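Long-range contact in universal stress protein (Archaeoglobus fulgidus, PDB 3LOQ), which binds adenosine monophosphate and belongs to the universal stress protein family, its precise role being unknown: residues Asp112-Ile117 against Gly143-Gly148. Residues are numbered along the deposited sequence; the frame is centred on the assembly and turned at random.
With AMP (adenosine monophosphate), chain C.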
ATOM      1  N   ASP A 112      -0.328  15.586  13.964  1.00 50.23           N
ATOM      2  CA  ASP A 112      -0.127  14.152  14.000  1.00 46.84           C
ATOM      3  C   ASP A 112      -0.018  13.642  12.568  1.00 50.89           C
ATOM      4  O   ASP A 112      -0.947  13.819  11.766  1.00 51.78           O
ATOM      5  CB  ASP A 112      -1.334  13.514  14.691  1.00 49.74           C
ATOM      6  CG  ASP A 112      -1.157  12.029  14.934  1.00 63.03           C
ATOM      7  OD1 ASP A 112      -0.613  11.320  14.066  1.00 61.23           O
ATOM      8  OD2 ASP A 112      -1.578  11.559  16.008  1.00 80.41           O
ATOM      9  N   PRO A 113       1.110  12.998  12.228  1.00 42.82           N
ATOM     10  CA  PRO A 113       1.204  12.557  10.835  1.00 37.59           C
ATOM     11  C   PRO A 113       0.047  11.654  10.417  1.00 41.60           C
ATOM     12  O   PRO A 113      -0.478  11.828   9.315  1.00 44.64           O
ATOM     13  CB  PRO A 113       2.546  11.821  10.784  1.00 41.79           C
ATOM     14  CG  PRO A 113       3.352  12.454  11.898  1.00 42.98           C
ATOM     15  CD  PRO A 113       2.357  12.770  12.979  1.00 40.05           C
ATOM     16  N   VAL A 114      -0.371  10.723  11.268  1.00 41.54           N
ATOM     17  CA  VAL A 114      -1.434   9.801  10.866  1.00 40.03           C
ATOM     18  C   VAL A 114      -2.729  10.538  10.530  1.00 44.46           C
ATOM     19  O   VAL A 114      -3.346  10.300   9.485  1.00 40.28           O
ATOM     20  CB  VAL A 114      -1.718   8.727  11.930  1.00 40.07           C
ATOM     21  CG1 VAL A 114      -2.973   7.939  11.557  1.00 36.86           C
ATOM     22  CG2 VAL A 114      -0.526   7.800  12.082  1.00 35.54           C
ATOM     23  N   VAL A 115      -3.132  11.430  11.426  1.00 49.10           N
ATOM     24  CA  VAL A 115      -4.333  12.227  11.224  1.00 49.93           C
ATOM     25  C   VAL A 115      -4.218  13.104   9.987  1.00 45.99           C
ATOM     26  O   VAL A 115      -5.142  13.189   9.193  1.00 45.87           O
ATOM     27  CB  VAL A 115      -4.614  13.123  12.440  1.00 55.21           C
ATOM     28  CG1 VAL A 115      -5.744  14.112  12.133  1.00 49.50           C
ATOM     29  CG2 VAL A 115      -4.953  12.264  13.645  1.00 52.86           C
ATOM     30  N   GLU A 116      -3.077  13.757   9.811  1.00 50.16           N
ATOM     31  CA  GLU A 116      -2.925  14.651   8.666  1.00 47.14           C
ATOM     32  C   GLU A 116      -2.881  13.902   7.333  1.00 45.28           C
ATOM     33  O   GLU A 116      -3.372  14.399   6.319  1.00 48.48           O
ATOM     34  CB  GLU A 116      -1.715  15.576   8.828  1.00 42.58           C
ATOM     35  CG  GLU A 116      -1.802  16.515  10.035  1.00 49.12           C
ATOM     36  CD  GLU A 116      -3.085  17.347  10.065  1.00 56.62           C
ATOM     37  OE1 GLU A 116      -3.615  17.693   8.985  1.00 57.98           O
ATOM     38  OE2 GLU A 116      -3.563  17.656  11.178  1.00 63.48           O
ATOM     39  N   ILE A 117      -2.303  12.704   7.336  1.00 41.57           N
ATOM     40  CA  ILE A 117      -2.251  11.922   6.120  1.00 42.34           C
ATOM     41  C   ILE A 117      -3.661  11.499   5.740  1.00 46.28           C
ATOM     42  O   ILE A 117      -4.089  11.701   4.608  1.00 47.73           O
ATOM     43  CB  ILE A 117      -1.314  10.685   6.230  1.00 35.71           C
ATOM     44  CG1 ILE A 117       0.163  11.134   6.258  1.00 35.23           C
ATOM     45  CG2 ILE A 117      -1.560   9.752   5.039  1.00 29.54           C
ATOM     46  CD1 ILE A 117       1.163  10.118   6.827  1.00 30.16           C
ATOM     47  N   GLY A 143       5.684   3.864  17.963  1.00 36.79           N
ATOM     48  CA  GLY A 143       4.713   4.400  17.033  1.00 32.50           C
ATOM     49  C   GLY A 143       4.978   3.901  15.619  1.00 42.81           C
ATOM     50  O   GLY A 143       6.111   3.551  15.259  1.00 46.54           O
ATOM     51  N   SER A 144       3.920   3.863  14.819  1.00 34.39           N
ATOM     52  CA  SER A 144       4.009   3.438  13.435  1.00 31.97           C
ATOM     53  C   SER A 144       2.990   4.241  12.658  1.00 36.32           C
ATOM     54  O   SER A 144       1.777   4.035  12.816  1.00 35.58           O
ATOM     55  CB  SER A 144       3.683   1.955  13.308  1.00 26.96           C
ATOM     56  OG  SER A 144       3.691   1.560  11.943  1.00 36.73           O
ATOM     57  N   VAL A 145       3.484   5.179  11.857  1.00 33.30           N
ATOM     58  CA  VAL A 145       2.638   5.999  11.005  1.00 34.82           C
ATOM     59  C   VAL A 145       1.967   5.143   9.943  1.00 37.43           C
ATOM     60  O   VAL A 145       0.795   5.359   9.623  1.00 40.54           O
ATOM     61  CB  VAL A 145       3.432   7.153  10.354  1.00 39.45           C
ATOM     62  CG1 VAL A 145       2.553   7.934   9.388  1.00 29.30           C
ATOM     63  CG2 VAL A 145       3.992   8.082  11.455  1.00 33.39           C
ATOM     64  N   SER A 146       2.681   4.141   9.435  1.00 35.18           N
ATOM     65  CA  SER A 146       2.115   3.309   8.377  1.00 31.77           C
ATOM     66  C   SER A 146       0.983   2.444   8.924  1.00 33.25           C
ATOM     67  O   SER A 146      -0.048   2.286   8.266  1.00 35.66           O
ATOM     68  CB  SER A 146       3.188   2.468   7.655  1.00 34.81           C
ATOM     69  OG  SER A 146       3.708   1.422   8.464  1.00 34.87           O
ATOM     70  N   GLU A 147       1.140   1.910  10.132  1.00 33.02           N
ATOM     71  CA  GLU A 147       0.036   1.154  10.729  1.00 36.07           C
ATOM     72  C   GLU A 147      -1.175   2.037  11.047  1.00 37.33           C
ATOM     73  O   GLU A 147      -2.316   1.636  10.825  1.00 39.74           O
ATOM     74  CB  GLU A 147       0.487   0.365  11.961  1.00 40.38           C
ATOM     75  CG  GLU A 147       1.279  -0.895  11.609  1.00 51.52           C
ATOM     76  CD  GLU A 147       0.475  -1.916  10.802  1.00 52.98           C
ATOM     77  OE1 GLU A 147      -0.607  -2.331  11.288  1.00 50.27           O
ATOM     78  OE2 GLU A 147       0.936  -2.316   9.694  1.00 53.67           O
ATOM     79  N   GLY A 148      -0.926   3.237  11.563  1.00 37.94           N
ATOM     80  CA  GLY A 148      -1.996   4.190  11.815  1.00 31.89           C
ATOM     81  C   GLY A 148      -2.789   4.473  10.541  1.00 36.22           C
ATOM     82  O   GLY A 148      -4.011   4.373  10.537  1.00 40.30           O
TER
HETATM   83  P   AMP C 271       6.326   3.710   9.999  1.00 38.57           P
HETATM   84  O1P AMP C 271       5.237   2.675  10.122  1.00 42.00           O
HETATM   85  O2P AMP C 271       6.217   4.920  10.909  1.00 44.35           O
HETATM   86  O3P AMP C 271       7.712   3.112   9.930  1.00 43.75           O
HETATM   87  O5' AMP C 271       6.081   4.333   8.531  1.00 39.07           O
HETATM   88  C5' AMP C 271       7.014   5.289   8.035  1.00 28.68           C
HETATM   89  C4' AMP C 271       6.296   6.089   6.981  1.00 34.28           C
HETATM   90  O4' AMP C 271       5.332   6.947   7.593  1.00 41.89           O
HETATM   91  C3' AMP C 271       7.226   7.046   6.284  1.00 42.36           C
HETATM   92  O3' AMP C 271       7.843   6.378   5.202  1.00 39.83           O
HETATM   93  C2' AMP C 271       6.276   8.103   5.783  1.00 43.31           C
HETATM   94  O2' AMP C 271       5.685   7.589   4.591  1.00 46.86           O
HETATM   95  C1' AMP C 271       5.209   8.165   6.855  1.00 36.93           C
HETATM   96  N9  AMP C 271       5.529   9.295   7.754  1.00 38.89           N
HETATM   97  C8  AMP C 271       6.095   9.188   8.972  1.00 39.11           C
HETATM   98  N7  AMP C 271       6.262  10.411   9.539  1.00 39.39           N
HETATM   99  C5  AMP C 271       5.794  11.325   8.662  1.00 36.90           C
HETATM  100  C6  AMP C 271       5.670  12.791   8.626  1.00 34.12           C
HETATM  101  N6  AMP C 271       6.083  13.543   9.668  1.00 39.51           N
HETATM  102  N1  AMP C 271       5.127  13.351   7.532  1.00 37.12           N
HETATM  103  C2  AMP C 271       4.703  12.613   6.490  1.00 40.63           C
HETATM  104  N3  AMP C 271       4.782  11.278   6.455  1.00 38.95           N
HETATM  105  C4  AMP C 271       5.303  10.588   7.496  1.00 38.33           C
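Val145 turns CG1 anti to its backbone nitrogen (chi1 176°) to meet Ile117, while CG2, beside that nitrogen, faces Pro113 across the two helix starts. Ile117 reaches over with CD1, which lies 3.6 Å from Val145 CG1, the two side chains crossing at about a right angle. Val114 lies against the backbone of 145-148: its CG2 is 3.7 Å from Val145 O, and its CG1 sits against the carbonyl of Gly148, where a side chain would collide with CG2. Val145 also packs against the nucleotide, its CG2 3.4 Å from AMP C8; Pro113 CB and CG pack against the adenine.

At the phosphate, AMP O1P is gripped three times, by Ser144 OG (2.6 Å), Ser146 OG and Ser146 N, while Val145 N donates to AMP O2P. Ser144 OG also caps the helix, accepting from Glu147 N at 3.1 Å, so an alanine here would probably leave O1P one bond short and that amide without its cap. This is a helix N-terminus receiving a phosphate.

On the sheet side, Ile117 touches Leu56 and Ile127, and Val145 Met129, seating helices 113-121 and 145-152 against parallel strands 52-60 and 126-130 of the mixed sheet.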